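Local coordinates for protein putative secreted lipase (Streptomyces sp. W007, PDB 5H6B) that probably hydrolyses the ester bonds of triacylglycerols, acting as a secreted, thermostable class 2 lipase of the alpha/beta-hydrolase superfamily, at residues C22-S25 / R30-V33; V48-L53 / Y58-L63; V89-V94 / A103-H108. All blocks are in the same frame, centred on the assembly; numbering follows the deposited sequence.

Contact 1: C22-S25 / R30-V33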
loop_
_atom_site.group_PDB
_atom_site.type_symbol
_atom_site.label_atom_id
_atom_site.label_comp_id
_atom_site.label_asym_id
_atom_site.label_seq_id
_atom_site.Cartn_x
_atom_site.Cartn_y
_atom_site.Cartn_z
ATOM N N CYS A 22 -2.650 19.282 -10.248
ATOM C CA CYS A 22 -1.232 18.917 -10.241
ATOM C C CYS A 22 -0.832 18.252 -11.562
ATOM O O CYS A 22 -1.601 17.460 -12.136
ATOM C CB CYS A 22 -0.882 17.989 -9.056
ATOM S SG CYS A 22 0.861 18.014 -8.559
ATOM N N LYS A 23 0.358 18.625 -12.037
ATOM C CA LYS A 23 0.936 18.127 -13.287
ATOM C C LYS A 23 2.344 17.616 -12.969
ATOM O O LYS A 23 3.222 18.415 -12.609
ATOM C CB LYS A 23 0.979 19.228 -14.368
ATOM C CG LYS A 23 -0.098 19.096 -15.445
ATOM C CD LYS A 23 -1.473 19.555 -14.974
ATOM C CE LYS A 23 -2.575 18.920 -15.810
ATOM N NZ LYS A 23 -3.929 19.368 -15.374
ATOM N N PRO A 24 2.553 16.285 -13.059
ATOM C CA PRO A 24 3.848 15.683 -12.734
ATOM C C PRO A 24 4.996 16.328 -13.507
ATOM O O PRO A 24 4.898 16.479 -14.723
ATOM C CB PRO A 24 3.680 14.221 -13.168
ATOM C CG PRO A 24 2.230 13.961 -13.100
ATOM C CD PRO A 24 1.537 15.260 -13.378
ATOM N N SER A 25 6.063 16.694 -12.804
ATOM C CA SER A 25 7.222 17.308 -13.428
ATOM C C SER A 25 8.027 16.279 -14.224
ATOM O O SER A 25 7.676 15.094 -14.286
ATOM C CB SER A 25 8.094 17.941 -12.369
ATOM O OG SER A 25 8.720 16.925 -11.632
ATOM N N ARG A 30 5.463 10.592 -12.941
ATOM C CA ARG A 30 4.308 9.785 -12.589
ATOM C C ARG A 30 3.732 10.254 -11.262
ATOM O O ARG A 30 4.475 10.456 -10.300
ATOM C CB ARG A 30 4.670 8.302 -12.557
ATOM C CG ARG A 30 4.957 7.735 -13.948
ATOM C CD ARG A 30 5.304 6.256 -13.898
ATOM N NE ARG A 30 6.593 6.091 -13.240
ATOM C CZ ARG A 30 7.779 6.150 -13.845
ATOM N NH1 ARG A 30 7.879 6.340 -15.165
ATOM N NH2 ARG A 30 8.887 6.005 -13.124
ATOM N N PRO A 31 2.401 10.433 -11.213
ATOM C CA PRO A 31 1.761 10.727 -9.945
ATOM C C PRO A 31 1.723 9.469 -9.062
ATOM O O PRO A 31 1.701 8.337 -9.577
ATOM C CB PRO A 31 0.353 11.116 -10.367
ATOM C CG PRO A 31 0.082 10.227 -11.538
ATOM C CD PRO A 31 1.407 10.069 -12.244
ATOM N N VAL A 32 1.712 9.684 -7.751
ATOM C CA VAL A 32 1.710 8.605 -6.776
ATOM C C VAL A 32 0.304 8.446 -6.217
ATOM O O VAL A 32 -0.317 9.436 -5.825
ATOM C CB VAL A 32 2.705 8.884 -5.635
ATOM C CG1 VAL A 32 2.702 7.734 -4.628
ATOM C CG2 VAL A 32 4.104 9.090 -6.207
ATOM N N VAL A 33 -0.191 7.205 -6.217
ATOM C CA VAL A 33 -1.437 6.833 -5.554
ATOM C C VAL A 33 -1.134 6.021 -4.277
ATOM O O VAL A 33 -0.473 4.980 -4.335
ATOM C CB VAL A 33 -2.390 6.073 -6.504
ATOM C CG1 VAL A 33 -3.631 5.571 -5.771
ATOM C CG2 VAL A 33 -2.812 6.969 -7.667
#
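Arg30, whose backbone N Pro24 touches, uses NE of its guanidinium for a salt bridge with OD2 of Asp104 on strand 103-108, a carboxylate gripped a second time where its OD1 accepts a hydrogen bond from Asn129 ND2. This polar arm turns its back on segment 22-25: CB of Arg30 points away from it, and the side chain continues extended through CG and CD before a turn about CG-CD (chi3 -68°) carries NE off the extended line. Across the contact itself the meeting is apolar and small, burying 95 Å² in all. Pro24, aimed at the other segment, lays its ring along the backbone of Arg30 and Pro31. Its CB stands 4.0 Å from the backbone N of Arg30, and its CG lies 4.0 Å from the N of Pro31. The same CG reaches Pro31 CD at 4.1 Å, the two pyrrolidine rings meeting at a slant by their corners, neither stacked face on face. Pro31 is the more deeply buried of the pair and packs on Val94 and Thr98 of helix 80-98. The four residues between the segments make a short turn back, with Pro24 and Arg30 CA atoms 5.9 Å apart, where the chain enters strand 32-35, a strand inside the parallel sheet of the alpha/beta-hydrolase fold. Pro24 meets Pro31 at an N that has no hydrogen to donate, so the contact is carbon packing without a polar bond across it. The firmer ties lie outside it: the Cys22–Cys59 disulfide on the 22-25 side, and on the 30-33 side the backbone bonds to strands 59-63 and 103-108 together with the Arg30 salt bridge.

Contact 2: V48-L53 / Y58-L63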
loop_
_atom_site.group_PDB
_atom_site.type_symbol
_atom_site.label_atom_id
_atom_site.label_comp_id
_atom_site.label_asym_id
_atom_site.label_seq_id
_atom_site.Cartn_x
_atom_site.Cartn_y
_atom_site.Cartn_z
ATOM N N VAL A 48 2.097 11.460 7.431
ATOM C CA VAL A 48 3.542 11.640 7.312
ATOM C C VAL A 48 3.989 11.455 5.864
ATOM O O VAL A 48 4.613 12.348 5.303
ATOM C CB VAL A 48 4.328 10.732 8.287
ATOM C CG1 VAL A 48 5.833 10.877 8.074
ATOM C CG2 VAL A 48 3.967 11.075 9.732
ATOM N N LEU A 49 3.653 10.322 5.255
ATOM C CA LEU A 49 4.170 9.999 3.912
ATOM C C LEU A 49 3.747 10.936 2.796
ATOM O O LEU A 49 4.570 11.237 1.928
ATOM C CB LEU A 49 3.838 8.565 3.490
ATOM C CG LEU A 49 4.299 8.142 2.079
ATOM C CD1 LEU A 49 5.815 8.270 1.931
ATOM C CD2 LEU A 49 3.844 6.721 1.740
ATOM N N ALA A 50 2.486 11.367 2.773
ATOM C CA ALA A 50 2.032 12.249 1.683
ATOM C C ALA A 50 2.786 13.577 1.642
ATOM O O ALA A 50 3.342 13.906 0.597
ATOM C CB ALA A 50 0.521 12.460 1.681
ATOM N N PRO A 51 2.859 14.316 2.773
ATOM C CA PRO A 51 3.752 15.505 2.802
ATOM C C PRO A 51 5.226 15.210 2.507
ATOM O O PRO A 51 5.896 16.015 1.886
ATOM C CB PRO A 51 3.640 16.017 4.248
ATOM C CG PRO A 51 2.358 15.477 4.754
ATOM C CD PRO A 51 2.107 14.168 4.029
ATOM N N TYR A 52 5.721 14.070 2.973
ATOM C CA TYR A 52 7.100 13.657 2.723
ATOM C C TYR A 52 7.380 13.521 1.224
ATOM O O TYR A 52 8.441 13.920 0.754
ATOM C CB TYR A 52 7.339 12.341 3.450
ATOM C CG TYR A 52 8.713 11.735 3.376
ATOM C CD1 TYR A 52 9.097 10.961 2.269
ATOM C CD2 TYR A 52 9.612 11.863 4.448
ATOM C CE1 TYR A 52 10.345 10.370 2.214
ATOM C CE2 TYR A 52 10.862 11.266 4.400
ATOM C CZ TYR A 52 11.221 10.519 3.282
ATOM O OH TYR A 52 12.451 9.937 3.221
ATOM N N LEU A 53 6.426 12.968 0.483
ATOM C CA LEU A 53 6.546 12.864 -0.965
ATOM C C LEU A 53 6.279 14.188 -1.667
ATOM O O LEU A 53 6.938 14.495 -2.657
ATOM C CB LEU A 53 5.622 11.783 -1.520
ATOM C CG LEU A 53 5.985 10.367 -1.075
ATOM C CD1 LEU A 53 4.995 9.380 -1.677
ATOM C CD2 LEU A 53 7.414 10.014 -1.455
ATOM N N TYR A 58 6.553 15.256 -5.794
ATOM C CA TYR A 58 5.554 14.387 -6.421
ATOM C C TYR A 58 4.162 15.001 -6.328
ATOM O O TYR A 58 3.838 15.682 -5.341
ATOM C CB TYR A 58 5.525 13.004 -5.740
ATOM C CG TYR A 58 6.786 12.173 -5.923
ATOM C CD1 TYR A 58 7.878 12.326 -5.065
ATOM C CD2 TYR A 58 6.882 11.226 -6.944
ATOM C CE1 TYR A 58 9.026 11.570 -5.220
ATOM C CE2 TYR A 58 8.038 10.470 -7.114
ATOM C CZ TYR A 58 9.097 10.641 -6.245
ATOM O OH TYR A 58 10.235 9.901 -6.391
ATOM N N CYS A 59 3.358 14.750 -7.360
ATOM C CA CYS A 59 1.896 14.863 -7.304
ATOM C C CYS A 59 1.353 13.589 -6.648
ATOM O O CYS A 59 1.487 12.497 -7.221
ATOM C CB CYS A 59 1.308 14.989 -8.718
ATOM S SG CYS A 59 1.800 16.492 -9.605
ATOM N N VAL A 60 0.760 13.723 -5.458
ATOM C CA VAL A 60 0.334 12.573 -4.637
ATOM C C VAL A 60 -1.200 12.544 -4.562
ATOM O O VAL A 60 -1.848 13.583 -4.509
ATOM C CB VAL A 60 0.962 12.643 -3.222
ATOM C CG1 VAL A 60 0.559 11.441 -2.370
ATOM C CG2 VAL A 60 2.475 12.752 -3.321
ATOM N N PHE A 61 -1.770 11.351 -4.608
ATOM C CA PHE A 61 -3.212 11.149 -4.509
ATOM C C PHE A 61 -3.465 9.972 -3.586
ATOM O O PHE A 61 -2.647 9.046 -3.538
ATOM C CB PHE A 61 -3.815 10.863 -5.882
ATOM C CG PHE A 61 -3.722 12.024 -6.826
ATOM C CD1 PHE A 61 -2.561 12.247 -7.564
ATOM C CD2 PHE A 61 -4.791 12.921 -6.958
ATOM C CE1 PHE A 61 -2.465 13.333 -8.414
ATOM C CE2 PHE A 61 -4.694 14.006 -7.811
ATOM C CZ PHE A 61 -3.533 14.209 -8.542
ATOM N N SER A 62 -4.567 10.016 -2.838
ATOM C CA SER A 62 -4.917 8.934 -1.911
ATOM C C SER A 62 -6.409 8.693 -1.934
ATOM O O SER A 62 -7.175 9.641 -1.889
ATOM C CB SER A 62 -4.474 9.301 -0.504
ATOM O OG SER A 62 -5.179 10.439 -0.033
ATOM N N LEU A 63 -6.819 7.432 -2.023
ATOM C CA LEU A 63 -8.246 7.076 -2.095
ATOM C C LEU A 63 -8.750 6.435 -0.827
ATOM O O LEU A 63 -7.981 5.824 -0.067
ATOM C CB LEU A 63 -8.509 6.083 -3.240
ATOM C CG LEU A 63 -8.375 4.559 -2.997
ATOM C CD1 LEU A 63 -8.957 3.746 -4.144
ATOM C CD2 LEU A 63 -6.924 4.162 -2.753
#
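Leu53 and Tyr58 join the last turn of helix 49-54 to the residue just before strand 59-63, and here the contact is closest. Tyr58 N donates to Leu53 O over 3.3 Å, a nearly straight bond (167° at the hydrogen) in which the donor sits 33° off the carbonyl plane. The same oxygen lies at the edge of the Tyr58 ring and in its plane, 3.4 Å from CD1. Tyr58 CG stands beside its own backbone N (chi1 -66°), which keeps ring and amide on one carbonyl. Next along the strand, Val60 turns its CG2 branch to Leu53 CB at 3.8 Å. Its other methyl, CG1, is anti to the backbone N and meets Ala50 CB at a slacker 4.2 Å. Packing thins from there: Ser62 points toward the helix without touching it, its OG hydrogen-bonded instead to Ser42 O and Trp17 NE1. On the helix, Pro51 faces away from the strand, and Tyr52, partly exposed, makes a cation-pi contact with Arg56. All four touching residues are buried, as expected where a helix covers a sheet. Helix 49-54 is the connection of a beta-alpha-beta unit from strand 32-35 to strand 59-63, and Ala50 and Val60 both touch Leu34 of the first strand. Helix 240-250 adjoins this layer through Val48, Tyr52 and Tyr58, whereas Phe61 faces helix 80-98 on the opposite side of the sheet.

Contact 3: V89-V94 / A103-H108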
loop_
_atom_site.group_PDB
_atom_site.type_symbol
_atom_site.label_atom_id
_atom_site.label_comp_id
_atom_site.label_asym_id
_atom_site.label_seq_id
_atom_site.Cartn_x
_atom_site.Cartn_y
_atom_site.Cartn_z
ATOM N N VAL A 89 -11.159 2.644 -10.937
ATOM C CA VAL A 89 -11.797 3.952 -11.231
ATOM C C VAL A 89 -10.913 5.122 -10.769
ATOM O O VAL A 89 -10.727 6.112 -11.497
ATOM C CB VAL A 89 -13.195 4.062 -10.562
ATOM C CG1 VAL A 89 -13.729 5.493 -10.589
ATOM C CG2 VAL A 89 -14.184 3.107 -11.224
ATOM N N PHE A 90 -10.356 5.002 -9.566
ATOM C CA PHE A 90 -9.534 6.081 -8.999
ATOM C C PHE A 90 -8.249 6.343 -9.806
ATOM O O PHE A 90 -7.902 7.504 -10.047
ATOM C CB PHE A 90 -9.220 5.802 -7.527
ATOM C CG PHE A 90 -8.564 6.953 -6.814
ATOM C CD1 PHE A 90 -9.325 7.951 -6.240
ATOM C CD2 PHE A 90 -7.173 7.036 -6.719
ATOM C CE1 PHE A 90 -8.726 9.009 -5.577
ATOM C CE2 PHE A 90 -6.569 8.083 -6.051
ATOM C CZ PHE A 90 -7.350 9.077 -5.479
ATOM N N VAL A 91 -7.549 5.286 -10.220
ATOM C CA VAL A 91 -6.340 5.457 -11.041
ATOM C C VAL A 91 -6.681 6.103 -12.398
ATOM O O VAL A 91 -5.973 7.004 -12.838
ATOM C CB VAL A 91 -5.552 4.134 -11.249
ATOM C CG1 VAL A 91 -4.408 4.328 -12.248
ATOM C CG2 VAL A 91 -4.984 3.623 -9.932
ATOM N N ASP A 92 -7.755 5.642 -13.042
ATOM C CA ASP A 92 -8.226 6.238 -14.311
ATOM C C ASP A 92 -8.478 7.738 -14.141
ATOM O O ASP A 92 -8.016 8.541 -14.945
ATOM C CB ASP A 92 -9.492 5.528 -14.833
ATOM C CG ASP A 92 -9.220 4.094 -15.330
ATOM O OD1 ASP A 92 -8.090 3.793 -15.763
ATOM O OD2 ASP A 92 -10.149 3.253 -15.299
ATOM N N LYS A 93 -9.159 8.099 -13.061
ATOM C CA LYS A 93 -9.460 9.500 -12.722
ATOM C C LYS A 93 -8.217 10.362 -12.476
ATOM O O LYS A 93 -8.180 11.542 -12.857
ATOM C CB LYS A 93 -10.376 9.513 -11.495
ATOM C CG LYS A 93 -10.832 10.868 -10.973
ATOM C CD LYS A 93 -11.714 10.709 -9.735
ATOM C CE LYS A 93 -12.887 9.763 -9.991
ATOM N NZ LYS A 93 -14.026 9.987 -9.066
ATOM N N VAL A 94 -7.203 9.779 -11.843
ATOM C CA VAL A 94 -5.925 10.478 -11.612
ATOM C C VAL A 94 -5.137 10.644 -12.935
ATOM O O VAL A 94 -4.509 11.691 -13.174
ATOM C CB VAL A 94 -5.067 9.752 -10.526
ATOM C CG1 VAL A 94 -3.674 10.349 -10.407
ATOM C CG2 VAL A 94 -5.751 9.800 -9.165
ATOM N N ALA A 103 0.645 5.562 -13.343
ATOM C CA ALA A 103 0.793 5.959 -11.951
ATOM C C ALA A 103 1.746 5.003 -11.240
ATOM O O ALA A 103 1.896 3.853 -11.658
ATOM C CB ALA A 103 -0.568 5.926 -11.283
ATOM N N ASP A 104 2.411 5.486 -10.191
ATOM C CA ASP A 104 3.077 4.603 -9.225
ATOM C C ASP A 104 2.166 4.434 -7.998
ATOM O O ASP A 104 1.524 5.390 -7.573
ATOM C CB ASP A 104 4.451 5.147 -8.839
ATOM C CG ASP A 104 5.480 5.001 -9.968
ATOM O OD1 ASP A 104 5.452 3.990 -10.704
ATOM O OD2 ASP A 104 6.332 5.894 -10.130
ATOM N N LEU A 105 2.094 3.213 -7.464
ATOM C CA LEU A 105 1.225 2.875 -6.333
ATOM C C LEU A 105 2.050 2.564 -5.096
ATOM O O LEU A 105 3.013 1.806 -5.176
ATOM C CB LEU A 105 0.333 1.674 -6.676
ATOM C CG LEU A 105 -1.025 2.015 -7.289
ATOM C CD1 LEU A 105 -0.880 2.921 -8.494
ATOM C CD2 LEU A 105 -1.773 0.750 -7.670
ATOM N N VAL A 106 1.679 3.175 -3.966
ATOM C CA VAL A 106 2.238 2.825 -2.669
ATOM C C VAL A 106 1.089 2.425 -1.751
ATOM O O VAL A 106 0.132 3.174 -1.593
ATOM C CB VAL A 106 3.034 3.973 -2.020
ATOM C CG1 VAL A 106 3.646 3.491 -0.704
ATOM C CG2 VAL A 106 4.129 4.478 -2.957
ATOM N N GLY A 107 1.209 1.253 -1.133
ATOM C CA GLY A 107 0.166 0.734 -0.271
ATOM C C GLY A 107 0.657 0.118 1.028
ATOM O O GLY A 107 1.701 -0.527 1.070
ATOM N N HIS A 108 -0.124 0.301 2.082
ATOM C CA HIS A 108 0.188 -0.231 3.405
ATOM C C HIS A 108 -0.741 -1.383 3.713
ATOM O O HIS A 108 -1.967 -1.229 3.605
ATOM C CB HIS A 108 0.008 0.869 4.463
ATOM C CG HIS A 108 0.355 0.434 5.858
ATOM N ND1 HIS A 108 -0.121 1.078 6.981
ATOM C CD2 HIS A 108 1.104 -0.597 6.310
ATOM C CE1 HIS A 108 0.339 0.470 8.057
ATOM N NE2 HIS A 108 1.080 -0.550 7.676
#
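Segment 89-94 of helix 80-98 and strand 103-108 come nearest at Val91 and Ala103, whose CA atoms are 7.2 Å apart; the helix is regular here, Val94 N bonding to Phe90 O at 3.0 Å. Val91 carries the helix side of the contact, its two methyls split between two strand residues. CG1, anti to the backbone N (chi1 173°), approaches Ala103 CB at 4.3 Å. CG2 reaches CD1 of Leu105 at 4.4 Å, one branch meeting another. Leu105 does not aim its CB straight at the helix; chi1 (-91°), some 30° from staggered, together with chi2 brings its CD1 methyl to Val91. Three buried aliphatic groups thus meet at easy van der Waals distances, with 106 Å² buried in all. Ala103 and Leu105 lie on the helix-facing side of the strand, while the intervening Asp104 points its side chain to the other side. Helix 80-98 is likewise two-sided here: Asp92 binds a zinc ion together with Asp88 on its outer side, and Val91 and Val94 face inward. At its C-terminal end the strand runs through Gly107 and His108 to Ser109 in a GxSxG pattern, consistent with the nucleophile elbow of alpha/beta hydrolases, with Ser109 the probable nucleophile; there His108 NE2 is hydrogen-bonded to His232 O. Strand 103-108 lies between strands 32-35 and 128-134, and Leu105 touches Val33 on one side and Val128 and Leu131 on the other. Helix 80-98 spreads over several strands of the same sheet face, Phe90 reaching Val33, Phe61 and Leu63, and Val94 reaching Phe61.

In the fold
From the N terminus the three contacts come in series, none nested in or crossing another. Contact 1 closes the short turn leading into strand 32-35, contact 2 the turn from helix 49-54 into strand 59-63, and contact 3 the connection from helix 80-98 to strand 103-108. All three converge on one parallel sheet, in which strand 32-35 lies between 59-63 and 103-108. Contacts 1 and 2 are tied covalently by the disulfide and by a probable hydrogen bond from Phe61 N to Val32 O; contacts 1 and 3 are joined by probable hydrogen bonds from Val33 N to Asp104 O and from Val106 N to Val33 O. Contacts 2 and 3 place helices on opposite faces of that sheet.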